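Local coordinates for protein putative citrate lyase, alfa subunit (Streptococcus mutans, PDB 2HJ0) that is a putative citrate lyase alpha subunit of the CitF family, an alpha/beta protein built around two mixed, largely parallel beta sheets, at residues Ile92-Ile97 against Asn115-Thr119; Asn120-Leu126 against Asn141-Arg146; Glu75-Asn81 against Ile102-Pro108; Phe69-Phe73 against Cys187-Ala193. Numbering follows the deposited sequence.

Contact 1. Residues Ile92-Ile97 against Asn115-Thr119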
# COMPACT_ATOMS: atom_id res chain seq x y z
N ILE A 92 12.76 20.86 23.22
CA ILE A 92 12.03 19.62 23.44
C ILE A 92 13.03 18.55 23.85
O ILE A 92 14.13 18.48 23.30
CB ILE A 92 11.26 19.19 22.17
CG1 ILE A 92 10.11 20.18 21.93
CG2 ILE A 92 10.75 17.78 22.32
CD1 ILE A 92 9.26 19.91 20.72
N LYS A 93 12.66 17.73 24.84
CA LYS A 93 13.54 16.67 25.33
C LYS A 93 12.82 15.37 25.64
O LYS A 93 11.60 15.27 25.51
CB LYS A 93 14.30 17.14 26.58
CG LYS A 93 15.36 18.21 26.32
CD LYS A 93 16.31 18.36 27.52
CE LYS A 93 17.43 19.35 27.22
NZ LYS A 93 18.42 19.44 28.34
N ASP A 94 13.60 14.37 26.05
CA ASP A 94 13.09 13.05 26.40
C ASP A 94 12.38 12.43 25.19
O ASP A 94 11.33 11.80 25.33
CB ASP A 94 12.14 13.17 27.59
CG ASP A 94 11.75 11.81 28.18
OD1 ASP A 94 12.66 10.96 28.39
OD2 ASP A 94 10.54 11.61 28.45
N ILE A 95 12.97 12.64 24.01
CA ILE A 95 12.41 12.11 22.78
C ILE A 95 12.92 10.71 22.52
O ILE A 95 14.09 10.42 22.76
CB ILE A 95 12.75 13.00 21.56
CG1 ILE A 95 11.98 14.32 21.66
CG2 ILE A 95 12.38 12.29 20.26
CD1 ILE A 95 10.49 14.12 21.79
N SER A 96 12.03 9.85 22.04
CA SER A 96 12.39 8.48 21.74
C SER A 96 12.65 8.37 20.23
O SER A 96 11.76 8.61 19.42
CB SER A 96 11.25 7.55 22.16
OG SER A 96 11.74 6.24 22.31
N ILE A 97 13.86 7.99 19.87
CA ILE A 97 14.25 7.90 18.48
C ILE A 97 14.08 6.47 17.90
O ILE A 97 14.47 5.47 18.53
CB ILE A 97 15.72 8.41 18.36
CG1 ILE A 97 16.01 9.01 16.99
CG2 ILE A 97 16.71 7.26 18.56
CD1 ILE A 97 17.47 9.41 16.87
N ASN A 115 22.71 15.83 26.33
CA ASN A 115 21.84 16.90 26.82
C ASN A 115 20.40 16.48 27.07
O ASN A 115 19.52 17.32 27.28
CB ASN A 115 21.86 18.09 25.86
CG ASN A 115 23.25 18.65 25.69
OD1 ASN A 115 23.99 18.77 26.66
ND2 ASN A 115 23.61 19.02 24.45
N GLY A 116 20.15 15.18 27.04
CA GLY A 116 18.82 14.66 27.28
C GLY A 116 17.77 14.85 26.20
O GLY A 116 16.59 14.58 26.43
N VAL A 117 18.17 15.32 25.02
CA VAL A 117 17.18 15.51 23.95
C VAL A 117 16.64 14.17 23.49
O VAL A 117 15.44 14.03 23.23
CB VAL A 117 17.78 16.25 22.74
CG1 VAL A 117 16.71 16.44 21.69
CG2 VAL A 117 18.32 17.60 23.17
N VAL A 118 17.53 13.19 23.37
CA VAL A 118 17.18 11.83 22.98
C VAL A 118 17.48 10.93 24.18
O VAL A 118 18.60 10.94 24.71
CB VAL A 118 17.99 11.36 21.75
CG1 VAL A 118 17.54 9.95 21.33
CG2 VAL A 118 17.81 12.33 20.59
N THR A 119 16.49 10.15 24.60
CA THR A 119 16.63 9.30 25.77
C THR A 119 16.51 7.80 25.49
O THR A 119 16.81 6.98 26.36
CB THR A 119 15.55 9.69 26.80
OG1 THR A 119 14.26 9.73 26.16
CG2 THR A 119 15.85 11.07 27.37
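Three backbone hydrogen bonds tie the starts of two neighbouring parallel strands together. Asp94 N donates to Gly116 O (3.0 Å), Ile95 N to Val117 O (2.9 Å), and Thr119 N returns to Ile95 O (3.0 Å). Ile95 therefore brackets Val118, its parallel bridge partner, and its carbonyl also receives a CA-H...O contact from Val118 CA at 3.4 Å. These are the N-terminal ends of the two strands of a beta-alpha-beta unit made of strand 95-99, helix 109-114 and strand 118-123; Asn115 and Gly116 form the turn out of the helix, Gly116 with a positive phi that suits glycine. Side chains add two polar links at the exposed margin: Lys93 NZ reaches Asn115 O (2.6 Å) through an extended chain, and Thr119 OG1 donates to Asp94 OD1 (3.0 Å). Apolar contact is modest. Ile97 CB meets Val118 CG1 at 3.8 Å, while helix 79-89 packs on Ile97 through Met80 and Leu84 and on Val117 through Ala88.

Contact 2. Residues Asn120-Leu126 against Asn141-Arg146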
# COMPACT_ATOMS: atom_id res chain seq x y z
N ASN A 120 16.04 7.46 24.29
CA ASN A 120 15.87 6.07 23.86
C ASN A 120 16.11 5.97 22.36
O ASN A 120 15.66 6.82 21.59
CB ASN A 120 14.47 5.55 24.19
CG ASN A 120 14.27 5.32 25.67
OD1 ASN A 120 14.30 6.25 26.46
ND2 ASN A 120 14.07 4.07 26.05
N ILE A 121 16.80 4.91 21.96
CA ILE A 121 17.13 4.69 20.56
C ILE A 121 16.86 3.25 20.15
O ILE A 121 17.12 2.33 20.92
CB ILE A 121 18.64 4.96 20.32
CG1 ILE A 121 19.02 6.37 20.81
CG2 ILE A 121 18.96 4.79 18.84
CD1 ILE A 121 20.53 6.67 20.72
N THR A 122 16.34 3.06 18.94
CA THR A 122 16.12 1.71 18.41
C THR A 122 16.44 1.73 16.92
O THR A 122 16.04 2.66 16.20
CB THR A 122 14.68 1.20 18.64
OG1 THR A 122 14.57 -0.13 18.12
CG2 THR A 122 13.64 2.10 17.96
N SER A 123 17.19 0.74 16.45
CA SER A 123 17.52 0.64 15.03
C SER A 123 18.34 -0.60 14.69
O SER A 123 18.54 -1.49 15.52
CB SER A 123 18.26 1.89 14.54
OG SER A 123 19.61 1.91 14.95
N SER A 124 18.78 -0.65 13.44
CA SER A 124 19.56 -1.77 12.95
C SER A 124 20.99 -1.64 13.44
O SER A 124 21.57 -2.58 13.98
CB SER A 124 19.51 -1.81 11.42
OG SER A 124 20.43 -2.76 10.89
N GLY A 125 21.56 -0.45 13.25
CA GLY A 125 22.93 -0.25 13.68
C GLY A 125 23.23 1.15 14.15
O GLY A 125 22.39 2.04 14.11
N LEU A 126 24.45 1.37 14.61
CA LEU A 126 24.82 2.68 15.09
C LEU A 126 26.09 3.14 14.39
O LEU A 126 26.39 4.34 14.36
CB LEU A 126 25.01 2.63 16.61
CG LEU A 126 23.84 2.06 17.41
CD1 LEU A 126 24.27 1.84 18.84
CD2 LEU A 126 22.64 2.99 17.34
N ASN A 141 19.57 4.78 29.24
CA ASN A 141 18.79 3.63 28.81
C ASN A 141 19.56 2.84 27.74
O ASN A 141 20.42 3.39 27.04
CB ASN A 141 17.44 4.09 28.25
CG ASN A 141 16.41 4.28 29.33
OD1 ASN A 141 15.39 4.93 29.12
ND2 ASN A 141 16.67 3.70 30.50
N PRO A 142 19.27 1.54 27.61
CA PRO A 142 19.95 0.70 26.61
C PRO A 142 19.37 0.91 25.21
O PRO A 142 18.15 1.06 25.05
CB PRO A 142 19.69 -0.73 27.10
CG PRO A 142 19.32 -0.58 28.54
CD PRO A 142 18.51 0.70 28.56
N VAL A 143 20.24 0.93 24.21
CA VAL A 143 19.77 1.08 22.83
C VAL A 143 19.12 -0.25 22.47
O VAL A 143 19.68 -1.30 22.76
CB VAL A 143 20.95 1.32 21.87
CG1 VAL A 143 20.45 1.32 20.43
CG2 VAL A 143 21.64 2.63 22.20
N ILE A 144 17.93 -0.21 21.88
CA ILE A 144 17.25 -1.46 21.49
C ILE A 144 17.57 -1.78 20.03
O ILE A 144 17.14 -1.08 19.12
CB ILE A 144 15.72 -1.35 21.62
CG1 ILE A 144 15.32 -1.08 23.07
CG2 ILE A 144 15.07 -2.65 21.13
CD1 ILE A 144 15.74 -2.16 24.03
N ILE A 145 18.32 -2.84 19.79
CA ILE A 145 18.62 -3.16 18.41
C ILE A 145 17.68 -4.23 17.90
O ILE A 145 17.45 -5.24 18.56
CB ILE A 145 20.06 -3.63 18.25
CG1 ILE A 145 20.98 -2.42 18.29
CG2 ILE A 145 20.23 -4.38 16.95
CD1 ILE A 145 22.37 -2.78 18.50
N ARG A 146 17.12 -3.98 16.72
CA ARG A 146 16.21 -4.92 16.09
C ARG A 146 16.64 -5.12 14.63
O ARG A 146 17.21 -4.22 14.03
CB ARG A 146 14.79 -4.35 16.10
CG ARG A 146 14.23 -3.99 17.46
CD ARG A 146 12.72 -3.74 17.31
NE ARG A 146 12.02 -3.84 18.57
CZ ARG A 146 11.88 -2.83 19.43
NH1 ARG A 146 11.24 -3.02 20.56
NH2 ARG A 146 12.37 -1.63 19.15
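At the start of the segment Asn120 lies beside Asn141, both partly exposed, where the two segments begin to converge. Ile121 opens the regular pairing: its carbonyl O accepts from Ile144 N (2.8 Å), and its side chain packs on Val143, CB to CG1 4.1 Å. Thr122, bridged to Ile144 in parallel register, uses its hydroxyl twice. Thr122 OG1 donates to Ile144 O (2.9 Å) and receives a weak hydrogen bond from Arg146 NH2 (2.9 Å), whose guanidinium also forms a salt bridge through NE with Glu498 on the next strand, 493-498. Ser123 continues the ladder, its N donating to Ile144 O (3.2 Å) and its O accepting from Arg146 N (3.1 Å). The axes of the segments 120-123 and 143-145 approach to 4.7 Å with their directions 15° apart, as neighbours in the parallel part of a mixed sheet, joined by a beta-alpha-beta crossover through helix 127-135. Beyond the strand the chain turns away at Ser124, whose OG is hydrogen-bonded to Gly398 N and whose side chain lies about 3 Å from a bound citric acid molecule. Leu126 folds back so that CD2 meets Val143 CG1 at 4.1 Å. Ile144 O thus accepts from both Ser123 N and Thr122 OG1, which implies that a threonine hydroxyl reinforces the backbone ladder, while Arg146 links strand 118-123 to strand 493-498.

Contact 3. Residues Glu75-Asn81 against Ile102-Pro108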
# COMPACT_ATOMS: atom_id res chain seq x y z
N GLU A 75 25.15 7.60 4.48
CA GLU A 75 26.07 8.64 4.96
C GLU A 75 25.81 10.01 4.36
O GLU A 75 26.45 10.99 4.74
CB GLU A 75 27.52 8.26 4.67
CG GLU A 75 28.00 7.00 5.40
CD GLU A 75 28.00 7.14 6.93
OE1 GLU A 75 28.05 8.29 7.45
OE2 GLU A 75 27.98 6.09 7.61
N GLY A 76 24.88 10.08 3.42
CA GLY A 76 24.57 11.35 2.81
C GLY A 76 23.32 11.96 3.42
O GLY A 76 22.89 13.03 2.97
N ASP A 77 22.75 11.33 4.44
CA ASP A 77 21.53 11.86 5.05
C ASP A 77 21.65 13.23 5.72
O ASP A 77 22.64 13.53 6.38
CB ASP A 77 20.94 10.91 6.09
CG ASP A 77 19.72 11.50 6.77
OD1 ASP A 77 18.67 11.60 6.11
OD2 ASP A 77 19.82 11.90 7.96
N TYR A 78 20.62 14.05 5.55
CA TYR A 78 20.57 15.37 6.15
C TYR A 78 19.34 15.53 7.03
O TYR A 78 19.34 16.34 7.95
CB TYR A 78 20.54 16.44 5.07
CG TYR A 78 21.84 16.69 4.35
CD1 TYR A 78 21.87 17.53 3.23
CD2 TYR A 78 23.03 16.10 4.76
CE1 TYR A 78 23.05 17.77 2.54
CE2 TYR A 78 24.23 16.35 4.07
CZ TYR A 78 24.22 17.19 2.95
OH TYR A 78 25.36 17.44 2.22
N VAL A 79 18.29 14.77 6.73
CA VAL A 79 17.02 14.83 7.46
C VAL A 79 17.13 14.57 8.95
O VAL A 79 16.61 15.35 9.73
CB VAL A 79 16.00 13.85 6.85
CG1 VAL A 79 14.68 13.94 7.58
CG2 VAL A 79 15.83 14.14 5.38
N MSE A 80 17.80 13.50 9.35
CA MSE A 80 17.96 13.17 10.77
C MSE A 80 18.53 14.35 11.57
O MSE A 80 17.85 14.87 12.45
CB MSE A 80 18.89 11.96 10.95
CG MSE A 80 18.21 10.65 11.39
SE MSE A 80 18.30 10.20 13.32
CE MSE A 80 19.94 9.13 13.36
N ASN A 81 19.76 14.75 11.25
CA ASN A 81 20.42 15.85 11.96
C ASN A 81 19.62 17.13 11.89
O ASN A 81 19.66 17.96 12.79
CB ASN A 81 21.81 16.12 11.39
CG ASN A 81 22.72 14.92 11.45
OD1 ASN A 81 22.63 14.09 12.35
ND2 ASN A 81 23.62 14.82 10.49
N ILE A 102 21.29 3.87 11.85
CA ILE A 102 22.09 5.07 12.10
C ILE A 102 23.46 5.05 11.44
O ILE A 102 24.21 4.08 11.57
CB ILE A 102 22.25 5.27 13.66
CG1 ILE A 102 20.89 5.63 14.27
CG2 ILE A 102 23.23 6.37 13.97
CD1 ILE A 102 20.86 5.57 15.77
N ALA A 103 23.81 6.11 10.72
CA ALA A 103 25.11 6.18 10.04
C ALA A 103 26.09 7.09 10.80
O ALA A 103 25.73 7.67 11.82
CB ALA A 103 24.92 6.67 8.60
N ASN A 104 27.33 7.21 10.30
CA ASN A 104 28.34 8.05 10.94
C ASN A 104 28.06 9.55 10.81
O ASN A 104 28.42 10.34 11.69
CB ASN A 104 29.74 7.80 10.36
CG ASN A 104 30.28 6.41 10.70
OD1 ASN A 104 30.32 5.99 11.86
ND2 ASN A 104 30.71 5.70 9.67
N VAL A 105 27.41 9.96 9.73
CA VAL A 105 27.12 11.36 9.54
C VAL A 105 26.15 11.82 10.61
O VAL A 105 25.93 13.02 10.79
CB VAL A 105 26.50 11.60 8.14
CG1 VAL A 105 25.12 10.94 8.06
CG2 VAL A 105 26.41 13.09 7.86
N HIS A 106 25.57 10.85 11.31
CA HIS A 106 24.62 11.14 12.38
C HIS A 106 25.32 11.46 13.70
O HIS A 106 24.73 11.35 14.76
CB HIS A 106 23.66 9.96 12.56
CG HIS A 106 22.70 9.78 11.42
ND1 HIS A 106 22.34 8.54 10.94
CD2 HIS A 106 22.03 10.69 10.67
CE1 HIS A 106 21.48 8.69 9.94
NE2 HIS A 106 21.28 9.99 9.76
N GLU A 107 26.59 11.86 13.63
CA GLU A 107 27.37 12.17 14.83
C GLU A 107 26.69 13.17 15.76
O GLU A 107 26.74 13.02 16.98
CB GLU A 107 28.74 12.71 14.44
CG GLU A 107 29.75 12.74 15.57
CD GLU A 107 30.95 13.60 15.24
OE1 GLU A 107 30.78 14.84 15.13
OE2 GLU A 107 32.07 13.05 15.07
N PRO A 108 26.05 14.22 15.21
CA PRO A 108 25.37 15.22 16.03
C PRO A 108 24.48 14.61 17.11
O PRO A 108 24.20 15.24 18.13
CB PRO A 108 24.58 16.01 15.01
CG PRO A 108 25.50 16.01 13.84
CD PRO A 108 25.93 14.57 13.78
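The carboxylate of Glu75 serves two consecutive backbone amides, OE2 accepting from Asn104 N (3.0 Å) and OE1 from Val105 N (2.9 Å), so donors at the turn after Ala103 are met from across the contact. The Asn104 side chain bonds Lys129 N through OD1 and Asp128 OD2 through ND2, at the start of helix 127-135. His106 has both ring nitrogens engaged: NE2 donates to Asp77 OD2 (3.0 Å), a His-carboxylate hydrogen bond, and ND1 accepts from Ala103 N (2.8 Å). Asp77 OD2 accepts a second time, from Met80 N (2.9 Å), forming an Asx motif at the start of helix 79-89, next to the N-cap residue Tyr78. The contact thus joins the beginning of that helix to the loop leading from strand 95-99 to helix 109-114, within the alpha/beta domain. At the next residue, Asn81 ND2 donates to Val105 O (2.9 Å), while Asn81 OD1 approaches Pro108 CD at 3.6 Å. Met80, present as selenomethionine, completes the surroundings of the imidazole: its CE lies over one face in a CH-pi contact, 3.5 Å from the His106 ring centroid, and meets Ile102 CG1 at 3.7 Å.

Contact 4. Residues Phe69-Phe73 against Cys187-Ala193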
# COMPACT_ATOMS: atom_id res chain seq x y z
N PHE A 69 12.81 7.88 11.46
CA PHE A 69 13.51 8.34 10.25
C PHE A 69 14.00 7.11 9.51
O PHE A 69 14.04 6.03 10.09
CB PHE A 69 14.76 9.17 10.60
CG PHE A 69 14.52 10.26 11.60
CD1 PHE A 69 14.57 10.00 12.97
CD2 PHE A 69 14.26 11.56 11.18
CE1 PHE A 69 14.35 11.01 13.90
CE2 PHE A 69 14.04 12.57 12.10
CZ PHE A 69 14.09 12.30 13.46
N HIS A 70 14.35 7.25 8.23
CA HIS A 70 14.86 6.11 7.49
C HIS A 70 16.31 6.38 7.11
O HIS A 70 16.78 7.51 7.20
CB HIS A 70 14.02 5.83 6.25
CG HIS A 70 14.18 6.85 5.18
ND1 HIS A 70 13.21 7.78 4.88
CD2 HIS A 70 15.23 7.12 4.36
CE1 HIS A 70 13.65 8.58 3.93
NE2 HIS A 70 14.87 8.20 3.60
N HIS A 71 17.04 5.35 6.69
CA HIS A 71 18.44 5.52 6.32
C HIS A 71 18.77 5.25 4.84
O HIS A 71 19.90 4.84 4.51
CB HIS A 71 19.34 4.63 7.19
CG HIS A 71 19.15 3.17 6.96
ND1 HIS A 71 18.00 2.50 7.32
CD2 HIS A 71 19.95 2.25 6.38
CE1 HIS A 71 18.10 1.23 6.96
NE2 HIS A 71 19.27 1.05 6.38
N HIS A 72 17.82 5.49 3.95
CA HIS A 72 18.09 5.22 2.54
C HIS A 72 19.14 6.13 1.92
O HIS A 72 19.73 5.80 0.89
CB HIS A 72 16.79 5.28 1.73
CG HIS A 72 15.98 4.04 1.81
ND1 HIS A 72 14.73 4.00 2.39
CD2 HIS A 72 16.22 2.78 1.37
CE1 HIS A 72 14.24 2.78 2.30
NE2 HIS A 72 15.12 2.02 1.68
N PHE A 73 19.40 7.27 2.56
CA PHE A 73 20.42 8.20 2.05
C PHE A 73 21.79 7.89 2.67
O PHE A 73 22.80 8.51 2.33
CB PHE A 73 20.04 9.64 2.38
CG PHE A 73 18.90 10.15 1.56
CD1 PHE A 73 17.73 10.60 2.17
CD2 PHE A 73 18.98 10.16 0.18
CE1 PHE A 73 16.67 11.05 1.41
CE2 PHE A 73 17.93 10.61 -0.60
CZ PHE A 73 16.77 11.06 0.01
N CYS A 187 17.44 8.04 -4.13
CA CYS A 187 18.05 6.95 -3.37
C CYS A 187 17.42 5.63 -3.80
O CYS A 187 17.75 4.57 -3.27
CB CYS A 187 17.82 7.15 -1.88
SG CYS A 187 16.08 7.22 -1.47
N GLY A 188 16.50 5.71 -4.75
CA GLY A 188 15.84 4.51 -5.23
C GLY A 188 14.69 4.06 -4.35
O GLY A 188 13.76 4.82 -4.08
N SER A 189 14.75 2.80 -3.91
CA SER A 189 13.71 2.26 -3.07
C SER A 189 13.54 3.03 -1.76
O SER A 189 14.45 3.73 -1.31
CB SER A 189 14.01 0.80 -2.76
OG SER A 189 13.07 0.30 -1.82
N LEU A 190 12.36 2.88 -1.17
CA LEU A 190 12.01 3.53 0.10
C LEU A 190 11.35 2.52 1.02
O LEU A 190 10.50 2.88 1.83
CB LEU A 190 11.06 4.69 -0.15
CG LEU A 190 11.71 5.94 -0.72
CD1 LEU A 190 10.64 6.99 -0.94
CD2 LEU A 190 12.79 6.46 0.23
N GLY A 191 11.77 1.26 0.91
CA GLY A 191 11.21 0.19 1.71
C GLY A 191 11.19 0.36 3.22
O GLY A 191 10.25 -0.10 3.87
N TYR A 192 12.21 0.98 3.79
CA TYR A 192 12.19 1.14 5.23
C TYR A 192 11.24 2.28 5.60
O TYR A 192 10.51 2.18 6.57
CB TYR A 192 13.61 1.39 5.78
CG TYR A 192 14.59 0.27 5.47
CD1 TYR A 192 14.28 -1.06 5.78
CD2 TYR A 192 15.79 0.53 4.80
CE1 TYR A 192 15.15 -2.10 5.41
CE2 TYR A 192 16.66 -0.49 4.43
CZ TYR A 192 16.33 -1.81 4.73
OH TYR A 192 17.16 -2.84 4.33
N ALA A 193 11.22 3.35 4.81
CA ALA A 193 10.33 4.47 5.11
C ALA A 193 8.85 4.16 4.87
O ALA A 193 7.97 4.68 5.56
CB ALA A 193 10.73 5.69 4.31
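Three consecutive histidines, His70 to His72, meet the Cys187-Ala193 segment, yet their imidazoles touch it by van der Waals and ring contact, the polar ends of His71 and His72 being engaged outside the two segments. His71 and His72 both lie nearly parallel to the Tyr192 ring, each plane at 19° to it, but slid so far that overlap is slight; the centroids are 4.8 Å from His71 to Tyr192 and 5.0 Å from His72 to Tyr192. Together they form an aromatic cluster. The His72 ring has Ser189 O over one face, its CD2 3.3 Å from that oxygen, and its NE2 donates to Val328 O. His71 ND1 is hydrogen-bonded to Ser100 OG. At the other end, Cys187 SG sits 4.4 Å from the Phe73 ring centroid in an oblique sulfur-aromatic contact, with Cys187 CB 3.7 Å from Phe73 CE2. An ST turn, Gly191 N to Ser189 OG (3.2 Å), leads into the helical region 191-199. His71 also lies about 3 Å from a bound citric acid molecule. The contact is buried, joining the loop between strand 66-69 and helix 79-89 to the region leading into helix 191-199, with strand 329-330 alongside through Gln329.

Contacts 1 and 2 share strand 118-123 and form consecutive pairings of one sheet, their centres about 14 Å apart; Ile97 connects them, its N 2.8 Å from Asn120 O. Contact 3 lies by the C-terminal ends of strands 95-99 and 118-123: Ile102 N is 3.1 Å from Gly125 O of contact 2, and Met80 SE touches Ile97 CD1 of contact 1 at 3.7 Å. Met80 CG meets Phe69 CG of contact 4 at 3.7 Å, contacts 3 and 4 having centres about 13 Å apart. Contacts 2 and 4 stay about 6 Å apart at their nearest atoms, yet Ser124 and His71 each lie about 3 Å from bound citric acid, probably from the crystallisation liquor but perhaps marking a pocket.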